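Local coordinates for NTF2 domain-containing protein (Chaetomium thermophilum, PDB 4X2H) that is of uncharacterised function but carries an NTF2 domain and probably, like relatives in this family, works through protein-protein contacts, perhaps in nucleocytoplasmic transport, at residues S10-Y15 and R171-I175; R82-D88 and S130-S136. All blocks are in the same frame, centred on the assembly; numbering follows the deposited sequence.

Contact 1 of 2, residues S10-Y15 and R171-I175; sequences SFVEWY and RKYLI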
ATOM      1  N   SER B  10       7.940  -3.319 -12.495  1.00 12.94           N
ATOM      2  CA  SER B  10       9.372  -3.116 -12.644  1.00 17.41           C
ATOM      3  C   SER B  10      10.029  -2.827 -11.293  1.00 16.68           C
ATOM      4  O   SER B  10      11.104  -3.346 -10.996  1.00 18.55           O
ATOM      5  CB  SER B  10       9.641  -1.975 -13.629  1.00 21.84           C
ATOM      6  OG  SER B  10      11.024  -1.693 -13.711  1.00 27.38           O
ATOM      7  N   PHE B  11       9.380  -2.005 -10.473  1.00 15.39           N
ATOM      8  CA  PHE B  11       9.926  -1.671  -9.168  1.00 13.63           C
ATOM      9  C   PHE B  11       9.950  -2.887  -8.253  1.00 13.84           C
ATOM     10  O   PHE B  11      10.953  -3.154  -7.594  1.00 12.94           O
ATOM     11  CB  PHE B  11       9.129  -0.552  -8.491  1.00 14.77           C
ATOM     12  CG  PHE B  11       9.475  -0.382  -7.043  1.00 15.01           C
ATOM     13  CD1 PHE B  11      10.574   0.365  -6.669  1.00 13.94           C
ATOM     14  CD2 PHE B  11       8.730  -1.011  -6.055  1.00 14.64           C
ATOM     15  CE1 PHE B  11      10.908   0.511  -5.335  1.00 18.17           C
ATOM     16  CE2 PHE B  11       9.062  -0.877  -4.722  1.00 16.55           C
ATOM     17  CZ  PHE B  11      10.150  -0.122  -4.361  1.00 17.04           C
ATOM     18  N   VAL B  12       8.839  -3.614  -8.207  1.00 11.09           N
ATOM     19  CA  VAL B  12       8.732  -4.769  -7.322  1.00 14.03           C
ATOM     20  C   VAL B  12       9.771  -5.817  -7.700  1.00 15.24           C
ATOM     21  O   VAL B  12      10.434  -6.394  -6.835  1.00 18.95           O
ATOM     22  CB  VAL B  12       7.315  -5.385  -7.371  1.00 11.68           C
ATOM     23  CG1 VAL B  12       7.279  -6.744  -6.660  1.00 10.42           C
ATOM     24  CG2 VAL B  12       6.308  -4.440  -6.738  1.00 13.48           C
ATOM     25  N   GLU B  13       9.919  -6.059  -8.997  1.00 15.28           N
ATOM     26  CA  GLU B  13      10.873  -7.051  -9.468  1.00 19.99           C
ATOM     27  C   GLU B  13      12.283  -6.634  -9.069  1.00 19.27           C
ATOM     28  O   GLU B  13      13.073  -7.456  -8.622  1.00 17.69           O
ATOM     29  CB  GLU B  13      10.766  -7.226 -10.986  1.00 30.89           C
ATOM     30  CG  GLU B  13      11.525  -8.427 -11.532  1.00 48.07           C
ATOM     31  CD  GLU B  13      11.296  -8.637 -13.020  1.00 65.70           C
ATOM     32  OE1 GLU B  13      10.228  -8.227 -13.523  1.00 72.65           O
ATOM     33  OE2 GLU B  13      12.182  -9.212 -13.686  1.00 71.35           O
ATOM     34  N   TRP B  14      12.585  -5.347  -9.203  1.00 15.62           N
ATOM     35  CA  TRP B  14      13.912  -4.843  -8.869  1.00 15.04           C
ATOM     36  C   TRP B  14      14.190  -4.917  -7.370  1.00 14.49           C
ATOM     37  O   TRP B  14      15.206  -5.456  -6.944  1.00 15.78           O
ATOM     38  CB  TRP B  14      14.085  -3.395  -9.338  1.00 14.10           C
ATOM     39  CG  TRP B  14      15.365  -2.796  -8.829  1.00 16.74           C
ATOM     40  CD1 TRP B  14      16.612  -2.988  -9.339  1.00 18.61           C
ATOM     41  CD2 TRP B  14      15.522  -1.927  -7.700  1.00 15.67           C
ATOM     42  NE1 TRP B  14      17.539  -2.298  -8.597  1.00 18.10           N
ATOM     43  CE2 TRP B  14      16.895  -1.637  -7.586  1.00 14.23           C
ATOM     44  CE3 TRP B  14      14.636  -1.374  -6.769  1.00 20.38           C
ATOM     45  CZ2 TRP B  14      17.404  -0.818  -6.585  1.00 17.20           C
ATOM     46  CZ3 TRP B  14      15.144  -0.556  -5.772  1.00 17.10           C
ATOM     47  CH2 TRP B  14      16.516  -0.289  -5.687  1.00 16.66           C
ATOM     48  N   TYR B  15      13.276  -4.359  -6.583  1.00 16.30           N
ATOM     49  CA  TYR B  15      13.467  -4.186  -5.149  1.00 11.56           C
ATOM     50  C   TYR B  15      13.716  -5.512  -4.418  1.00 10.50           C
ATOM     51  O   TYR B  15      14.694  -5.662  -3.684  1.00 10.93           O
ATOM     52  CB  TYR B  15      12.243  -3.473  -4.561  1.00 12.06           C
ATOM     53  CG  TYR B  15      12.326  -3.220  -3.078  1.00 13.53           C
ATOM     54  CD1 TYR B  15      12.897  -2.056  -2.579  1.00 12.64           C
ATOM     55  CD2 TYR B  15      11.832  -4.146  -2.170  1.00 13.76           C
ATOM     56  CE1 TYR B  15      12.979  -1.829  -1.216  1.00 14.94           C
ATOM     57  CE2 TYR B  15      11.903  -3.923  -0.813  1.00 18.13           C
ATOM     58  CZ  TYR B  15      12.481  -2.768  -0.339  1.00 18.94           C
ATOM     59  OH  TYR B  15      12.551  -2.552   1.018  1.00 20.81           O
ATOM     60  N   ARG B 171      16.421   3.851 -11.779  1.00 29.31           N
ATOM     61  CA  ARG B 171      15.072   3.706 -11.262  1.00 24.12           C
ATOM     62  C   ARG B 171      14.167   4.806 -11.807  1.00 19.12           C
ATOM     63  O   ARG B 171      14.442   5.980 -11.605  1.00 21.24           O
ATOM     64  CB  ARG B 171      15.116   3.744  -9.733  1.00 26.02           C
ATOM     65  CG  ARG B 171      15.661   2.465  -9.092  1.00 33.86           C
ATOM     66  CD  ARG B 171      14.818   1.270  -9.485  1.00 41.96           C
ATOM     67  NE  ARG B 171      13.417   1.659  -9.573  1.00 50.54           N
ATOM     68  CZ  ARG B 171      12.498   1.031 -10.300  1.00 51.94           C
ATOM     69  NH1 ARG B 171      11.253   1.491 -10.308  1.00 53.95           N
ATOM     70  NH2 ARG B 171      12.816  -0.043 -11.019  1.00 45.45           N
ATOM     71  N   LYS B 172      13.098   4.425 -12.505  1.00 16.53           N
ATOM     72  CA  LYS B 172      12.181   5.400 -13.099  1.00 15.84           C
ATOM     73  C   LYS B 172      11.324   6.099 -12.050  1.00 13.39           C
ATOM     74  O   LYS B 172      10.937   7.263 -12.230  1.00 14.56           O
ATOM     75  CB  LYS B 172      11.272   4.726 -14.124  1.00 19.88           C
ATOM     76  CG  LYS B 172      11.926   4.454 -15.470  1.00 24.62           C
ATOM     77  CD  LYS B 172      10.930   3.793 -16.414  1.00 31.50           C
ATOM     78  CE  LYS B 172      11.220   4.102 -17.870  1.00 38.03           C
ATOM     79  NZ  LYS B 172      12.441   3.417 -18.365  1.00 41.72           N
ATOM     80  N   TYR B 173      11.019   5.374 -10.976  1.00 11.14           N
ATOM     81  CA  TYR B 173      10.269   5.914  -9.845  1.00 12.10           C
ATOM     82  C   TYR B 173      10.961   5.558  -8.537  1.00 15.18           C
ATOM     83  O   TYR B 173      11.471   4.442  -8.377  1.00 13.84           O
ATOM     84  CB  TYR B 173       8.826   5.398  -9.871  1.00 13.54           C
ATOM     85  CG  TYR B 173       8.104   5.865 -11.110  1.00 12.35           C
ATOM     86  CD1 TYR B 173       8.197   5.154 -12.300  1.00 14.73           C
ATOM     87  CD2 TYR B 173       7.375   7.047 -11.107  1.00 15.02           C
ATOM     88  CE1 TYR B 173       7.563   5.595 -13.448  1.00 15.18           C
ATOM     89  CE2 TYR B 173       6.734   7.498 -12.246  1.00 14.98           C
ATOM     90  CZ  TYR B 173       6.836   6.772 -13.415  1.00 15.60           C
ATOM     91  OH  TYR B 173       6.206   7.222 -14.552  1.00 18.82           O
ATOM     92  N   LEU B 174      10.979   6.514  -7.612  1.00 11.50           N
ATOM     93  CA  LEU B 174      11.737   6.387  -6.372  1.00 13.24           C
ATOM     94  C   LEU B 174      10.827   6.322  -5.152  1.00 10.62           C
ATOM     95  O   LEU B 174       9.699   6.791  -5.189  1.00 14.99           O
ATOM     96  CB  LEU B 174      12.701   7.562  -6.229  1.00 14.63           C
ATOM     97  CG  LEU B 174      13.717   7.699  -7.360  1.00 16.89           C
ATOM     98  CD1 LEU B 174      14.395   9.057  -7.301  1.00 18.24           C
ATOM     99  CD2 LEU B 174      14.741   6.580  -7.297  1.00 16.66           C
ATOM    100  N   ILE B 175      11.335   5.750  -4.067  1.00 10.12           N
ATOM    101  CA  ILE B 175      10.562   5.612  -2.843  1.00 11.61           C
ATOM    102  C   ILE B 175      10.631   6.876  -1.997  1.00  9.14           C
ATOM    103  O   ILE B 175      11.706   7.272  -1.535  1.00  9.48           O
ATOM    104  CB  ILE B 175      11.053   4.440  -1.986  1.00  8.27           C
ATOM    105  CG1 ILE B 175      11.074   3.144  -2.798  1.00 11.91           C
ATOM    106  CG2 ILE B 175      10.175   4.277  -0.751  1.00 10.48           C
ATOM    107  CD1 ILE B 175      11.938   2.083  -2.181  1.00 13.02           C
TER
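Phe11, Trp14 and Arg171 join the N-terminal helix of an NTF2 fold to the start of strand 173-182; the helix packs on the sheet, with Phe11 touching Leu125 and Leu155. The rings of Phe11, Trp14 and Tyr15 all leave the helix with CG anti to the backbone N (chi1 168° for Phe11). Between the helix and the strand the chain of Arg171 is bent twice, at chi2 and again at chi3 (-36°), which brings CD alone over the Trp14 ring while the guanidinium turns toward Phe11. Arg171 CD sits over one face of the indole, 3.9 Å from the centroid of the Trp14 six-membered ring, a CH-pi contact. The guanidinium is turned 73° from the Phe11 ring: NH1 meets that ring at its edge, near its plane, and lies 3.5 Å from Phe11 CB, while Phe11 CD1 lies over a face of the guanidinium. Ser10 OG stands at the guanidinium edge, 3.6 Å from Arg171 NH2. Deeper in, the two segments meet through apolar groups. Phe153 of strand 145-157 packs edge-to-face with both Phe11 and Tyr15, whose polar end, OH, is hydrogen-bonded to Trp59 NE1. Ile175 reaches the far end of Phe11 with its longer branch; the two side chains cross at about a right angle, and CD1 meets the Phe11 ring at its edge, near the ring plane, 3.6 Å from Phe11 CZ and 4.2 Å from Tyr15 CE1.

Contact 2 of 2, residues R82-D88 and S130-S136; sequences RKPVRYD and SVYFGAS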
ATOM      1  N   ARG B  82      21.154 -24.031   3.028  1.00 18.90           N
ATOM      2  CA  ARG B  82      20.040 -23.164   3.403  1.00 16.47           C
ATOM      3  C   ARG B  82      20.365 -21.707   3.125  1.00 17.21           C
ATOM      4  O   ARG B  82      21.475 -21.242   3.378  1.00 19.10           O
ATOM      5  CB  ARG B  82      19.681 -23.332   4.880  1.00 18.38           C
ATOM      6  CG  ARG B  82      19.331 -24.752   5.276  1.00 18.02           C
ATOM      7  CD  ARG B  82      18.230 -25.332   4.402  1.00 19.83           C
ATOM      8  NE  ARG B  82      17.834 -26.659   4.868  1.00 19.20           N
ATOM      9  CZ  ARG B  82      16.849 -26.897   5.727  1.00 23.81           C
ATOM     10  NH1 ARG B  82      16.130 -25.899   6.231  1.00 24.92           N
ATOM     11  NH2 ARG B  82      16.580 -28.144   6.089  1.00 22.50           N
ATOM     12  N   LYS B  83      19.378 -21.001   2.592  1.00 16.67           N
ATOM     13  CA  LYS B  83      19.468 -19.562   2.384  1.00 17.01           C
ATOM     14  C   LYS B  83      18.939 -18.870   3.636  1.00 18.19           C
ATOM     15  O   LYS B  83      17.833 -19.181   4.078  1.00 14.96           O
ATOM     16  CB  LYS B  83      18.668 -19.157   1.152  1.00 18.55           C
ATOM     17  CG  LYS B  83      18.787 -17.692   0.760  1.00 20.52           C
ATOM     18  CD  LYS B  83      18.147 -17.461  -0.601  1.00 23.00           C
ATOM     19  CE  LYS B  83      18.015 -15.981  -0.925  1.00 24.75           C
ATOM     20  NZ  LYS B  83      19.291 -15.244  -0.745  1.00 28.07           N
ATOM     21  N   PRO B  84      19.725 -17.943   4.222  1.00 14.99           N
ATOM     22  CA  PRO B  84      19.285 -17.296   5.463  1.00 14.98           C
ATOM     23  C   PRO B  84      17.909 -16.635   5.377  1.00 14.43           C
ATOM     24  O   PRO B  84      17.065 -16.910   6.228  1.00 14.09           O
ATOM     25  CB  PRO B  84      20.377 -16.256   5.708  1.00 17.32           C
ATOM     26  CG  PRO B  84      21.594 -16.877   5.138  1.00 18.32           C
ATOM     27  CD  PRO B  84      21.118 -17.587   3.898  1.00 18.16           C
ATOM     28  N   VAL B  85      17.692 -15.787   4.376  1.00 14.16           N
ATOM     29  CA  VAL B  85      16.428 -15.057   4.239  1.00 15.80           C
ATOM     30  C   VAL B  85      16.001 -14.990   2.783  1.00 12.80           C
ATOM     31  O   VAL B  85      16.813 -14.690   1.915  1.00 13.07           O
ATOM     32  CB  VAL B  85      16.531 -13.614   4.786  1.00 16.84           C
ATOM     33  CG1 VAL B  85      15.185 -12.905   4.689  1.00 18.02           C
ATOM     34  CG2 VAL B  85      17.030 -13.609   6.223  1.00 17.52           C
ATOM     35  N   ARG B  86      14.725 -15.252   2.518  1.00 15.89           N
ATOM     36  CA  ARG B  86      14.193 -15.150   1.161  1.00 11.59           C
ATOM     37  C   ARG B  86      12.803 -14.540   1.178  1.00 12.85           C
ATOM     38  O   ARG B  86      11.922 -15.013   1.893  1.00 12.85           O
ATOM     39  CB  ARG B  86      14.148 -16.522   0.482  1.00 12.96           C
ATOM     40  CG  ARG B  86      13.831 -16.444  -1.012  1.00 14.55           C
ATOM     41  CD  ARG B  86      13.688 -17.819  -1.648  1.00 15.95           C
ATOM     42  NE  ARG B  86      12.326 -18.362  -1.572  1.00 15.27           N
ATOM     43  CZ  ARG B  86      11.987 -19.502  -0.969  1.00 17.75           C
ATOM     44  NH1 ARG B  86      12.891 -20.252  -0.350  1.00 15.90           N
ATOM     45  NH2 ARG B  86      10.721 -19.899  -0.978  1.00 15.68           N
ATOM     46  N   TYR B  87      12.622 -13.479   0.389  1.00 10.03           N
ATOM     47  CA  TYR B  87      11.314 -12.868   0.199  1.00  7.10           C
ATOM     48  C   TYR B  87      10.645 -13.385  -1.065  1.00  9.81           C
ATOM     49  O   TYR B  87      11.230 -13.342  -2.147  1.00 15.11           O
ATOM     50  CB  TYR B  87      11.440 -11.341   0.131  1.00 11.76           C
ATOM     51  CG  TYR B  87      11.783 -10.705   1.457  1.00 12.10           C
ATOM     52  CD1 TYR B  87      13.092 -10.672   1.917  1.00 10.63           C
ATOM     53  CD2 TYR B  87      10.797 -10.140   2.251  1.00 10.48           C
ATOM     54  CE1 TYR B  87      13.403 -10.092   3.135  1.00 14.69           C
ATOM     55  CE2 TYR B  87      11.100  -9.563   3.463  1.00 10.72           C
ATOM     56  CZ  TYR B  87      12.404  -9.542   3.901  1.00 11.71           C
ATOM     57  OH  TYR B  87      12.713  -8.968   5.110  1.00 13.63           O
ATOM     58  N   ASP B  88       9.413 -13.862  -0.918  1.00 10.45           N
ATOM     59  CA  ASP B  88       8.597 -14.318  -2.037  1.00 12.57           C
ATOM     60  C   ASP B  88       7.384 -13.420  -2.159  1.00 13.41           C
ATOM     61  O   ASP B  88       6.572 -13.363  -1.243  1.00 14.16           O
ATOM     62  CB  ASP B  88       8.136 -15.767  -1.837  1.00 15.24           C
ATOM     63  CG  ASP B  88       9.235 -16.783  -2.084  1.00 20.00           C
ATOM     64  OD1 ASP B  88      10.396 -16.383  -2.308  1.00 20.05           O
ATOM     65  OD2 ASP B  88       8.929 -17.995  -2.042  1.00 21.84           O
ATOM     66  N   SER B 130       5.599 -13.755   1.508  1.00 12.48           N
ATOM     67  CA  SER B 130       6.174 -14.468   2.636  1.00 11.87           C
ATOM     68  C   SER B 130       7.667 -14.199   2.750  1.00 11.58           C
ATOM     69  O   SER B 130       8.344 -13.924   1.754  1.00 12.62           O
ATOM     70  CB  SER B 130       5.929 -15.972   2.502  1.00 15.35           C
ATOM     71  OG  SER B 130       4.541 -16.268   2.453  1.00 16.68           O
ATOM     72  N   VAL B 131       8.158 -14.268   3.981  1.00 11.44           N
ATOM     73  CA  VAL B 131       9.586 -14.241   4.265  1.00  9.72           C
ATOM     74  C   VAL B 131       9.974 -15.604   4.806  1.00 11.16           C
ATOM     75  O   VAL B 131       9.433 -16.040   5.820  1.00 13.18           O
ATOM     76  CB  VAL B 131       9.969 -13.179   5.307  1.00 14.05           C
ATOM     77  CG1 VAL B 131      11.472 -12.917   5.257  1.00 17.00           C
ATOM     78  CG2 VAL B 131       9.183 -11.901   5.112  1.00 15.49           C
ATOM     79  N   TYR B 132      10.909 -16.271   4.141  1.00 13.70           N
ATOM     80  CA  TYR B 132      11.376 -17.578   4.591  1.00 10.30           C
ATOM     81  C   TYR B 132      12.753 -17.481   5.220  1.00 11.10           C
ATOM     82  O   TYR B 132      13.696 -17.003   4.596  1.00 15.81           O
ATOM     83  CB  TYR B 132      11.409 -18.567   3.428  1.00 11.66           C
ATOM     84  CG  TYR B 132      10.043 -18.864   2.866  1.00 14.59           C
ATOM     85  CD1 TYR B 132       9.265 -19.886   3.389  1.00 18.67           C
ATOM     86  CD2 TYR B 132       9.527 -18.119   1.819  1.00 16.44           C
ATOM     87  CE1 TYR B 132       8.009 -20.157   2.885  1.00 17.09           C
ATOM     88  CE2 TYR B 132       8.272 -18.385   1.307  1.00 19.43           C
ATOM     89  CZ  TYR B 132       7.519 -19.406   1.844  1.00 20.39           C
ATOM     90  OH  TYR B 132       6.270 -19.673   1.335  1.00 23.29           O
ATOM     91  N   PHE B 133      12.853 -17.938   6.463  1.00 11.92           N
ATOM     92  CA  PHE B 133      14.128 -17.990   7.166  1.00 12.27           C
ATOM     93  C   PHE B 133      14.666 -19.412   7.206  1.00 13.61           C
ATOM     94  O   PHE B 133      13.996 -20.320   7.694  1.00 16.20           O
ATOM     95  CB  PHE B 133      13.970 -17.450   8.583  1.00 13.11           C
ATOM     96  CG  PHE B 133      13.590 -16.005   8.628  1.00 11.27           C
ATOM     97  CD1 PHE B 133      12.270 -15.616   8.474  1.00 12.27           C
ATOM     98  CD2 PHE B 133      14.555 -15.031   8.806  1.00 16.63           C
ATOM     99  CE1 PHE B 133      11.920 -14.269   8.510  1.00 15.54           C
ATOM    100  CE2 PHE B 133      14.209 -13.692   8.843  1.00 14.10           C
ATOM    101  CZ  PHE B 133      12.890 -13.317   8.690  1.00 14.98           C
ATOM    102  N   GLY B 134      15.871 -19.602   6.678  1.00 13.93           N
ATOM    103  CA  GLY B 134      16.555 -20.882   6.772  1.00 15.61           C
ATOM    104  C   GLY B 134      16.022 -21.964   5.849  1.00 16.23           C
ATOM    105  O   GLY B 134      16.236 -23.154   6.092  1.00 17.02           O
ATOM    106  N   ALA B 135      15.329 -21.559   4.791  1.00 16.50           N
ATOM    107  CA  ALA B 135      14.798 -22.499   3.814  1.00 15.56           C
ATOM    108  C   ALA B 135      15.814 -22.785   2.715  1.00 14.96           C
ATOM    109  O   ALA B 135      16.694 -21.965   2.437  1.00 15.47           O
ATOM    110  CB  ALA B 135      13.513 -21.960   3.204  1.00 14.92           C
ATOM    111  N   SER B 136      15.689 -23.950   2.090  1.00 14.73           N
ATOM    112  CA  SER B 136      16.441 -24.234   0.877  1.00 18.02           C
ATOM    113  C   SER B 136      16.026 -23.195  -0.166  1.00 18.30           C
ATOM    114  O   SER B 136      14.886 -22.730  -0.143  1.00 18.63           O
ATOM    115  CB  SER B 136      16.178 -25.655   0.382  1.00 20.16           C
ATOM    116  OG  SER B 136      16.491 -26.604   1.387  1.00 23.64           O
TER
HETATM  117  O   HOH W   1      15.296 -18.887   3.472  1.00 16.00           O
HETATM  118  O   HOH W   2      15.336 -19.750   0.733  1.00 11.10           O
HETATM  119  O   HOH W   3       5.991 -18.508  -1.202  1.00 21.76           O
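Val85, Tyr87, Val131 and Phe133 pack tightly on one face of an antiparallel strand pair, the end of the NTF2 sheet where strand 83-96 is outermost within the chain. Both methyls of Val131 lie on one side of the Tyr87 ring, CG1 over the face (CH-pi, 3.9 Å to the centroid) and CG2 nearer the rim, 3.4 Å from Tyr87 CE2. Leu63 and Gln66 of helix 56-66 cover this face, and apolar side chains of the other protein chain pack on Pro84, Val85 and Phe133. The opposite face is polar. There Arg86, bent at chi3 (88°), lies flat on Tyr132 with planes 19° apart, and grips Asp88 side-on through NE to OD1 and NH2 to OD2 (2.8 Å). Water 3 bridges Asp88 OD2 and Tyr132 OH. Past the corner at Pro84 the pairing loosens. Gly134 N bonds to Pro84 O at 3.0 Å from above the carbonyl plane; water 1 fills the gap between Lys83 O and Tyr132 O and accepts from Ala135 N; water 2 accepts from Arg86 NH1 (2.7 Å) and lies 3.1 Å from Ala135 O. Arg82 NH1 closes the end on Gly134 O (2.8 Å). With its charge met by Asp88 and NH1 also bonded to Ser139 O, the buried Arg86 probably stays protonated and favours the carboxylate form of Asp88.

How the contacts relate
Both contacts reach the same mixed sheet of the NTF2 domain, their centres about 22 Å apart and their nearest atoms about 7 Å apart, without touching. Contact 2 is nested along the chain inside the loop closed by contact 1: helix 3-20 comes first, then strands 83-96 and 122-135, and last strand 173-182. Contact 1 lies near the chain's centre, where the helix covers the sheet; contact 2 lies about 19 Å from that centre and pairs two strands directly. Helix 3-20 thus reaches from contact 1 to the outer strand pair of contact 2, where Ile19 touches Tyr87, Asn20 meets Arg86, and the other protein chain also packs.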